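PDB 3MC9: Alr2269 protein from Nostoc sp., which probably takes part, as an Omp85-family protein with periplasmic POTRA domains, in the transport and assembly of beta-barrel proteins at the outer membrane. Local coordinates for residues Leu63-Leu68 with Gly127-Phe132; Arg70-Gln75 with Ser131-Pro136; Ser155-Ala160 with Thr187-Asp192. One frame throughout, in Å; residues are numbered along the deposited sequence.

Contact 1 of 3, residues Leu63-Leu68 with Gly127-Phe132; sequences LVSEVL and GVRVSF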
loop_
_atom_site.group_PDB
_atom_site.type_symbol
_atom_site.label_atom_id
_atom_site.label_comp_id
_atom_site.label_asym_id
_atom_site.label_seq_id
_atom_site.Cartn_x
_atom_site.Cartn_y
_atom_site.Cartn_z
ATOM N N LEU A 63 22.411 7.526 17.213
ATOM C CA LEU A 63 21.993 8.861 16.844
ATOM C C LEU A 63 21.827 8.876 15.350
ATOM O O LEU A 63 22.567 8.200 14.635
ATOM C CB LEU A 63 23.036 9.893 17.275
ATOM C CG LEU A 63 22.672 11.338 16.932
ATOM C CD1 LEU A 63 21.626 11.851 17.920
ATOM C CD2 LEU A 63 23.915 12.182 16.959
ATOM N N VAL A 64 20.832 9.608 14.869
ATOM C CA VAL A 64 20.592 9.683 13.442
ATOM C C VAL A 64 21.089 11.045 13.005
ATOM O O VAL A 64 20.677 12.052 13.576
ATOM C CB VAL A 64 19.101 9.487 13.084
ATOM C CG1 VAL A 64 18.819 9.922 11.624
ATOM C CG2 VAL A 64 18.693 8.027 13.280
ATOM N N SER A 65 21.989 11.074 12.015
ATOM C CA SER A 65 22.510 12.355 11.492
ATOM C C SER A 65 21.677 12.949 10.363
ATOM O O SER A 65 21.676 14.174 10.167
ATOM C CB SER A 65 23.952 12.216 10.994
ATOM O OG SER A 65 24.051 11.253 9.951
ATOM N N GLU A 66 21.007 12.082 9.607
ATOM C CA GLU A 66 20.339 12.485 8.362
ATOM C C GLU A 66 19.273 11.477 7.945
ATOM O O GLU A 66 19.466 10.275 8.070
ATOM C CB GLU A 66 21.371 12.620 7.242
ATOM C CG GLU A 66 21.126 13.821 6.342
ATOM C CD GLU A 66 22.136 13.954 5.200
ATOM O OE1 GLU A 66 23.291 13.484 5.334
ATOM O OE2 GLU A 66 21.769 14.553 4.163
ATOM N N VAL A 67 18.131 11.988 7.493
ATOM C CA VAL A 67 17.085 11.148 6.919
ATOM C C VAL A 67 16.889 11.562 5.487
ATOM O O VAL A 67 16.668 12.738 5.203
ATOM C CB VAL A 67 15.738 11.253 7.678
ATOM C CG1 VAL A 67 14.646 10.427 6.951
ATOM C CG2 VAL A 67 15.908 10.760 9.104
ATOM N N LEU A 68 17.006 10.600 4.585
ATOM C CA LEU A 68 16.768 10.837 3.166
ATOM C C LEU A 68 15.565 9.981 2.756
ATOM O O LEU A 68 15.433 8.826 3.179
ATOM C CB LEU A 68 18.005 10.474 2.320
ATOM C CG LEU A 68 19.379 11.060 2.701
ATOM C CD1 LEU A 68 20.476 10.708 1.646
ATOM C CD2 LEU A 68 19.302 12.560 2.876
ATOM N N GLY A 127 26.770 10.078 13.150
ATOM C CA GLY A 127 25.436 9.496 13.259
ATOM C C GLY A 127 25.034 8.721 12.007
ATOM O O GLY A 127 25.726 8.747 10.977
ATOM N N VAL A 128 23.904 8.022 12.082
ATOM C CA VAL A 128 23.488 7.212 10.951
ATOM C C VAL A 128 22.677 8.048 9.963
ATOM O O VAL A 128 21.799 8.828 10.368
ATOM C CB VAL A 128 22.690 5.994 11.384
ATOM C CG1 VAL A 128 22.466 5.067 10.180
ATOM C CG2 VAL A 128 23.436 5.237 12.475
ATOM N N ARG A 129 22.997 7.885 8.674
ATOM C CA ARG A 129 22.192 8.447 7.610
ATOM C C ARG A 129 21.170 7.394 7.207
ATOM O O ARG A 129 21.525 6.341 6.684
ATOM C CB ARG A 129 23.047 8.865 6.418
ATOM C CG ARG A 129 24.109 9.906 6.767
ATOM C CD ARG A 129 25.148 10.082 5.659
ATOM N NE ARG A 129 24.790 11.117 4.691
ATOM C CZ ARG A 129 24.509 10.918 3.402
ATOM N NH1 ARG A 129 24.526 9.700 2.858
ATOM N NH2 ARG A 129 24.211 11.964 2.629
ATOM N N VAL A 130 19.902 7.654 7.498
ATOM C CA VAL A 130 18.844 6.660 7.244
ATOM C C VAL A 130 18.131 7.027 5.949
ATOM O O VAL A 130 17.553 8.110 5.835
ATOM C CB VAL A 130 17.837 6.578 8.411
ATOM C CG1 VAL A 130 16.682 5.633 8.078
ATOM C CG2 VAL A 130 18.535 6.116 9.706
ATOM N N SER A 131 18.211 6.130 4.967
ATOM C CA SER A 131 17.499 6.294 3.711
ATOM C C SER A 131 16.234 5.442 3.688
ATOM O O SER A 131 16.282 4.224 3.867
ATOM C CB SER A 131 18.416 5.959 2.532
ATOM O OG SER A 131 19.366 6.992 2.348
ATOM N N PHE A 132 15.097 6.098 3.511
ATOM C CA PHE A 132 13.840 5.403 3.283
ATOM C C PHE A 132 13.674 5.380 1.783
ATOM O O PHE A 132 13.560 6.436 1.149
ATOM C CB PHE A 132 12.669 6.098 3.967
ATOM C CG PHE A 132 12.707 5.994 5.467
ATOM C CD1 PHE A 132 12.368 4.802 6.109
ATOM C CD2 PHE A 132 13.112 7.075 6.238
ATOM C CE1 PHE A 132 12.424 4.697 7.492
ATOM C CE2 PHE A 132 13.171 6.979 7.615
ATOM C CZ PHE A 132 12.834 5.784 8.250
#
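Glu-66 and Arg-129 lie side by side across two neighbouring parallel strands, their side chains running the same way off one face of the sheet. Both prongs of the resulting salt bridge end on a single carboxylate oxygen: NE of Arg-129 stands 2.9 Å from OE1 of Glu-66, and a weak second bond comes from NH2. The two flat groups are turned 72° apart, and NE approaches OE1 from above the carboxylate plane, so this is not the coplanar, two-oxygen pairing of an ideal carboxylate-guanidinium couple. Arg-129 is also bridged through NH1 to Glu-122 of strand 114-124, so the guanidinium has a carboxylate partner on each flanking strand. On the same face CD1 of Leu-68 comes near Arg-129 NH2 and Ser-131 OG.

The opposite face carries apolar groups. Val-64 and Val-130 cross at about a right angle, CG2 of Val-64 lying 4.1 Å from CG2 of Val-130. CG1 of Val-67, anti to its backbone N (chi1 175°), meets the edge of the Phe-132 ring in plane, 3.8 Å from CD2 of Phe-132, while CG1 of Val-130 sits over one ring face toward the rim. Helix 98-110 packs against this side through Leu-101 and Ile-108.

The ladder itself is interrupted. Val-64 pairs with Val-128, but Glu-66 pairs with Arg-129, leaving Ser-65 as the extra residue. Val-128 O consequently receives N of Ser-65 at 2.8 Å and, weakly, N of Glu-66 at 3.4 Å. Beyond the irregularity the order is regular: Val-130 N binds Glu-66 O at 2.7 Å, and Phe-132 N binds Leu-68 O. The arrangement is a beta bulge in the central parallel pair of a POTRA-type mixed sheet, with a mixed face of Glu-66, Arg-129, Leu-68 and Ser-131 on one side and a helix-covered apolar face on the other.

Contact 2 of 3, residues Arg70-Gln75 with Ser131-Pro136; sequences RPQSGQ and SFIVQP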
loop_
_atom_site.group_PDB
_atom_site.type_symbol
_atom_site.label_atom_id
_atom_site.label_comp_id
_atom_site.label_asym_id
_atom_site.label_seq_id
_atom_site.Cartn_x
_atom_site.Cartn_y
_atom_site.Cartn_z
ATOM N N ARG A 70 13.868 8.564 -0.652
ATOM C CA ARG A 70 14.273 8.400 -2.054
ATOM C C ARG A 70 13.349 7.452 -2.817
ATOM O O ARG A 70 12.888 6.471 -2.255
ATOM C CB ARG A 70 15.706 7.844 -2.146
ATOM C CG ARG A 70 16.803 8.775 -1.650
ATOM C CD ARG A 70 16.899 10.040 -2.500
ATOM N NE ARG A 70 17.967 10.929 -2.042
ATOM C CZ ARG A 70 17.800 12.017 -1.282
ATOM N NH1 ARG A 70 18.865 12.737 -0.934
ATOM N NH2 ARG A 70 16.588 12.401 -0.867
ATOM N N PRO A 71 13.113 7.729 -4.113
ATOM C CA PRO A 71 12.401 6.774 -4.946
ATOM C C PRO A 71 13.307 5.588 -5.223
ATOM O O PRO A 71 14.506 5.760 -5.377
ATOM C CB PRO A 71 12.146 7.560 -6.239
ATOM C CG PRO A 71 13.329 8.466 -6.344
ATOM C CD PRO A 71 13.662 8.843 -4.912
ATOM N N GLN A 72 12.748 4.395 -5.268
ATOM C CA GLN A 72 13.510 3.223 -5.676
ATOM C C GLN A 72 13.848 3.292 -7.173
ATOM O O GLN A 72 14.896 2.816 -7.600
ATOM C CB GLN A 72 12.717 1.961 -5.393
ATOM C CG GLN A 72 13.561 0.711 -5.395
ATOM C CD GLN A 72 12.760 -0.503 -5.003
ATOM O OE1 GLN A 72 11.570 -0.406 -4.704
ATOM N NE2 GLN A 72 13.408 -1.661 -4.999
ATOM N N SER A 73 12.938 3.877 -7.952
ATOM C CA SER A 73 13.165 4.178 -9.363
ATOM C C SER A 73 12.222 5.304 -9.788
ATOM O O SER A 73 11.256 5.621 -9.079
ATOM C CB SER A 73 12.921 2.943 -10.220
ATOM O OG SER A 73 11.540 2.609 -10.246
ATOM N N GLY A 74 12.493 5.895 -10.944
ATOM C CA GLY A 74 11.759 7.071 -11.391
ATOM C C GLY A 74 12.076 8.274 -10.515
ATOM O O GLY A 74 13.158 8.361 -9.929
ATOM N N GLN A 75 11.133 9.209 -10.447
ATOM C CA GLN A 75 11.242 10.364 -9.565
ATOM C C GLN A 75 10.270 10.252 -8.420
ATOM O O GLN A 75 9.245 9.587 -8.526
ATOM C CB GLN A 75 10.930 11.670 -10.292
ATOM C CG GLN A 75 12.074 12.268 -11.041
ATOM C CD GLN A 75 11.935 12.030 -12.511
ATOM O OE1 GLN A 75 11.492 12.910 -13.247
ATOM N NE2 GLN A 75 12.258 10.814 -12.951
ATOM N N SER A 131 18.211 6.130 4.967
ATOM C CA SER A 131 17.499 6.294 3.711
ATOM C C SER A 131 16.234 5.442 3.688
ATOM O O SER A 131 16.282 4.224 3.867
ATOM C CB SER A 131 18.416 5.959 2.532
ATOM O OG SER A 131 19.366 6.992 2.348
ATOM N N PHE A 132 15.097 6.098 3.511
ATOM C CA PHE A 132 13.840 5.403 3.283
ATOM C C PHE A 132 13.674 5.380 1.783
ATOM O O PHE A 132 13.560 6.436 1.149
ATOM C CB PHE A 132 12.669 6.098 3.967
ATOM C CG PHE A 132 12.707 5.994 5.467
ATOM C CD1 PHE A 132 12.368 4.802 6.109
ATOM C CD2 PHE A 132 13.112 7.075 6.238
ATOM C CE1 PHE A 132 12.424 4.697 7.492
ATOM C CE2 PHE A 132 13.171 6.979 7.615
ATOM C CZ PHE A 132 12.834 5.784 8.250
ATOM N N ILE A 133 13.712 4.180 1.215
ATOM C CA ILE A 133 13.613 4.012 -0.225
ATOM C C ILE A 133 12.236 3.458 -0.520
ATOM O O ILE A 133 11.850 2.399 -0.030
ATOM C CB ILE A 133 14.746 3.111 -0.763
ATOM C CG1 ILE A 133 16.100 3.744 -0.424
ATOM C CG2 ILE A 133 14.610 2.914 -2.287
ATOM C CD1 ILE A 133 17.195 2.752 -0.151
ATOM N N VAL A 134 11.472 4.209 -1.301
ATOM C CA VAL A 134 10.071 3.908 -1.494
ATOM C C VAL A 134 9.772 3.820 -2.986
ATOM O O VAL A 134 10.399 4.503 -3.793
ATOM C CB VAL A 134 9.182 4.965 -0.825
ATOM C CG1 VAL A 134 9.547 5.118 0.662
ATOM C CG2 VAL A 134 9.286 6.308 -1.539
ATOM N N GLN A 135 8.823 2.963 -3.337
ATOM C CA GLN A 135 8.401 2.773 -4.718
ATOM C C GLN A 135 6.943 3.154 -4.778
ATOM O O GLN A 135 6.092 2.420 -4.276
ATOM C CB GLN A 135 8.599 1.321 -5.152
ATOM C CG GLN A 135 8.278 1.031 -6.624
ATOM C CD GLN A 135 8.828 2.070 -7.604
ATOM O OE1 GLN A 135 8.060 2.737 -8.289
ATOM N NE2 GLN A 135 10.149 2.199 -7.680
ATOM N N PRO A 136 6.642 4.334 -5.344
ATOM C CA PRO A 136 5.246 4.731 -5.450
ATOM C C PRO A 136 4.417 3.707 -6.222
ATOM O O PRO A 136 4.916 3.066 -7.147
ATOM C CB PRO A 136 5.306 6.060 -6.218
ATOM C CG PRO A 136 6.692 6.555 -6.037
ATOM C CD PRO A 136 7.560 5.361 -5.861
#
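Arg-70, Gln-72 and Gln-135 contribute most of the surface buried here, and they do so in different ways. Arg-70 works mainly through its backbone: its N donates to Phe-132 O at 2.8 Å, and its O accepts from Val-134 N at the same length, both bonds running almost straight. Its side chain bends at chi2 (-64°) and leads off, leaving CB 4.2 Å from Phe-132 O as its nearest approach. Arg-70 faces Ile-133 in the ladder, and Pro-71 follows opposite Val-134, with CA of Pro-71 only 3.2 Å from Val-134 O.

These are the last rungs of the parallel pairing between strands 62-71 and 127-136, the inner strands of the POTRA sheet, and past Pro-71 the chain turns out toward helix 78-87. Gln-72 N still reaches back to Val-134 O at 2.8 Å, standing above the carbonyl plane. The Gln-72 side chain, extended with CG anti to the backbone N (chi1 -163°), crosses Ile-133 at about a right angle. CG2 of Ile-133 is pressed against its base, 3.6 Å from CA of Gln-72.

Gln-135 crosses Gln-72 in the same transverse manner: OE1 of Gln-72 lies 3.5 Å from CB of Gln-135. Beyond that, Gln-135 bends at chi2 and brings its amide group beside Ser-73, while its backbone O is bonded to Ser-115 OG on strand 114-124.

Contact 3 of 3, residues Ser155-Ala160 with Thr187-Asp192; sequences SVLPQA and TKRYQD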
loop_
_atom_site.group_PDB
_atom_site.type_symbol
_atom_site.label_atom_id
_atom_site.label_comp_id
_atom_site.label_asym_id
_atom_site.label_seq_id
_atom_site.Cartn_x
_atom_site.Cartn_y
_atom_site.Cartn_z
ATOM N N SER A 155 -17.249 -15.124 -12.021
ATOM C CA SER A 155 -17.810 -14.383 -10.884
ATOM C C SER A 155 -19.332 -14.416 -10.902
ATOM O O SER A 155 -19.942 -14.312 -11.955
ATOM C CB SER A 155 -17.351 -12.925 -10.890
ATOM O OG SER A 155 -18.013 -12.181 -9.867
ATOM N N VAL A 156 -19.943 -14.546 -9.735
ATOM C CA VAL A 156 -21.388 -14.460 -9.646
ATOM C C VAL A 156 -21.911 -13.020 -9.730
ATOM O O VAL A 156 -23.109 -12.829 -9.775
ATOM C CB VAL A 156 -21.939 -15.118 -8.364
ATOM C CG1 VAL A 156 -21.422 -16.567 -8.236
ATOM C CG2 VAL A 156 -21.603 -14.277 -7.138
ATOM N N LEU A 157 -21.041 -12.011 -9.734
ATOM C CA LEU A 157 -21.514 -10.624 -9.832
ATOM C C LEU A 157 -21.441 -10.114 -11.268
ATOM O O LEU A 157 -20.636 -10.602 -12.070
ATOM C CB LEU A 157 -20.735 -9.697 -8.897
ATOM C CG LEU A 157 -21.007 -9.847 -7.400
ATOM C CD1 LEU A 157 -20.144 -8.867 -6.611
ATOM C CD2 LEU A 157 -22.505 -9.678 -7.071
ATOM N N PRO A 158 -22.277 -9.119 -11.596
ATOM C CA PRO A 158 -22.209 -8.583 -12.954
ATOM C C PRO A 158 -20.769 -8.246 -13.349
ATOM O O PRO A 158 -19.942 -7.895 -12.492
ATOM C CB PRO A 158 -23.084 -7.325 -12.891
ATOM C CG PRO A 158 -24.003 -7.519 -11.740
ATOM C CD PRO A 158 -23.287 -8.431 -10.763
ATOM N N GLN A 159 -20.480 -8.364 -14.639
ATOM C CA GLN A 159 -19.134 -8.155 -15.172
ATOM C C GLN A 159 -18.613 -6.771 -14.839
ATOM O O GLN A 159 -17.414 -6.571 -14.647
ATOM C CB GLN A 159 -19.129 -8.346 -16.702
ATOM C CG GLN A 159 -17.727 -8.262 -17.348
ATOM C CD GLN A 159 -17.465 -6.938 -18.043
ATOM O OE1 GLN A 159 -17.836 -6.757 -19.194
ATOM N NE2 GLN A 159 -16.806 -6.018 -17.352
ATOM N N ALA A 160 -19.520 -5.811 -14.766
ATOM C CA ALA A 160 -19.126 -4.418 -14.652
ATOM C C ALA A 160 -19.092 -3.925 -13.210
ATOM O O ALA A 160 -18.857 -2.758 -12.989
ATOM C CB ALA A 160 -20.078 -3.545 -15.504
ATOM N N THR A 187 -17.701 -6.346 -0.911
ATOM C CA THR A 187 -18.144 -7.303 0.089
ATOM C C THR A 187 -19.619 -7.155 0.416
ATOM O O THR A 187 -20.351 -8.141 0.454
ATOM C CB THR A 187 -17.320 -7.117 1.382
ATOM O OG1 THR A 187 -15.953 -7.372 1.086
ATOM C CG2 THR A 187 -17.773 -8.040 2.477
ATOM N N LYS A 188 -20.038 -5.915 0.659
ATOM C CA LYS A 188 -21.459 -5.610 0.870
ATOM C C LYS A 188 -22.327 -5.944 -0.359
ATOM O O LYS A 188 -23.447 -6.418 -0.206
ATOM C CB LYS A 188 -21.626 -4.146 1.269
ATOM C CG LYS A 188 -23.056 -3.703 1.519
ATOM C CD LYS A 188 -23.763 -4.580 2.536
ATOM C CE LYS A 188 -25.023 -3.876 3.077
ATOM N NZ LYS A 188 -26.002 -3.587 1.987
ATOM N N ARG A 189 -21.808 -5.733 -1.568
ATOM C CA ARG A 189 -22.545 -6.161 -2.761
ATOM C C ARG A 189 -22.728 -7.684 -2.835
ATOM O O ARG A 189 -23.792 -8.154 -3.218
ATOM C CB ARG A 189 -21.901 -5.659 -4.047
ATOM C CG ARG A 189 -22.079 -4.164 -4.285
ATOM C CD ARG A 189 -23.413 -3.804 -4.907
ATOM N NE ARG A 189 -23.598 -4.498 -6.183
ATOM C CZ ARG A 189 -24.444 -5.507 -6.404
ATOM N NH1 ARG A 189 -25.232 -5.954 -5.429
ATOM N NH2 ARG A 189 -24.515 -6.070 -7.618
ATOM N N TYR A 190 -21.695 -8.458 -2.508
ATOM C CA TYR A 190 -21.874 -9.909 -2.431
ATOM C C TYR A 190 -22.980 -10.236 -1.474
ATOM O O TYR A 190 -23.852 -11.029 -1.775
ATOM C CB TYR A 190 -20.603 -10.619 -1.950
ATOM C CG TYR A 190 -19.607 -10.781 -3.040
ATOM C CD1 TYR A 190 -19.856 -11.647 -4.085
ATOM C CD2 TYR A 190 -18.454 -10.046 -3.061
ATOM C CE1 TYR A 190 -18.974 -11.807 -5.104
ATOM C CE2 TYR A 190 -17.552 -10.199 -4.080
ATOM C CZ TYR A 190 -17.829 -11.075 -5.100
ATOM O OH TYR A 190 -16.939 -11.238 -6.122
ATOM N N GLN A 191 -22.935 -9.614 -0.311
ATOM C CA GLN A 191 -23.919 -9.873 0.700
ATOM C C GLN A 191 -25.347 -9.574 0.212
ATOM O O GLN A 191 -26.261 -10.391 0.384
ATOM C CB GLN A 191 -23.597 -9.072 1.954
ATOM C CG GLN A 191 -24.596 -9.289 3.091
ATOM C CD GLN A 191 -24.243 -8.474 4.307
ATOM O OE1 GLN A 191 -23.211 -8.691 4.938
ATOM N NE2 GLN A 191 -25.089 -7.525 4.635
ATOM N N ASP A 192 -25.524 -8.408 -0.407
ATOM C CA ASP A 192 -26.814 -8.015 -0.982
ATOM C C ASP A 192 -27.370 -9.063 -1.928
ATOM O O ASP A 192 -28.562 -9.277 -1.968
ATOM C CB ASP A 192 -26.671 -6.722 -1.760
ATOM C CG ASP A 192 -26.476 -5.524 -0.864
ATOM O OD1 ASP A 192 -26.837 -5.586 0.331
ATOM O OD2 ASP A 192 -25.960 -4.518 -1.357
#
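Leu-157 reaches from a loop onto the aromatic ring of Tyr-190 on helix 176-192. Its CB points toward the helix, and CG, anti to the carbonyl carbon (chi1 -71°), already stands 3.6 Å from CE1 of Tyr-190. There the chain forks. CD1 goes over the ring, 3.6 Å from the centroid of Tyr-190 and 15° off the normal, a CH-pi contact in which the methyl is shifted toward the rim. CE1 and CZ of Tyr-190 are the ring atoms nearest to this methyl, each at 3.5 Å. CD2 takes the other direction and comes within 4.2 Å of NH2 of Arg-189, which also lies beside CD of Pro-158.

A second apolar group borders the ring: CG2 of Val-156 approaches its edge, 4.1 Å from CE1 of Tyr-190. An ST turn precedes Leu-157: OG of Ser-155 accepts the backbone N of Leu-157 at 3.0 Å. Glu-218 lies at the polar end of the ring, where its OE2 is bonded to both Ser-155 OG and Tyr-190 OH and its OE1 to the backbone N of Val-156.

Between the two segments themselves the attraction is thus dispersion and CH-pi contact, whereas the directional bonds pass through a third residue: Glu-218 ties loop and helix together, and its carboxylate probably polarises the tyrosine hydroxyl.

In the fold
Contacts 1 and 2 are successive portions of one parallel strand pair, 62-71 with 127-136, with centres about 16 Å apart and Ser-131 and Phe-132 in common. Strand 62-71 enters both before its partner, and the chain between them supplies the helices and the remaining strands of the first mixed sheet. Contact 3 comes later along the chain, in the second POTRA region, and joins a loop to helix 176-192. Its centre is about 48 Å from that of contact 1 and about 37 Å from that of contact 2, across the centre of the chain, with no touch. The layout is consistent with two POTRA units in series, with each of these contacts lying within one unit.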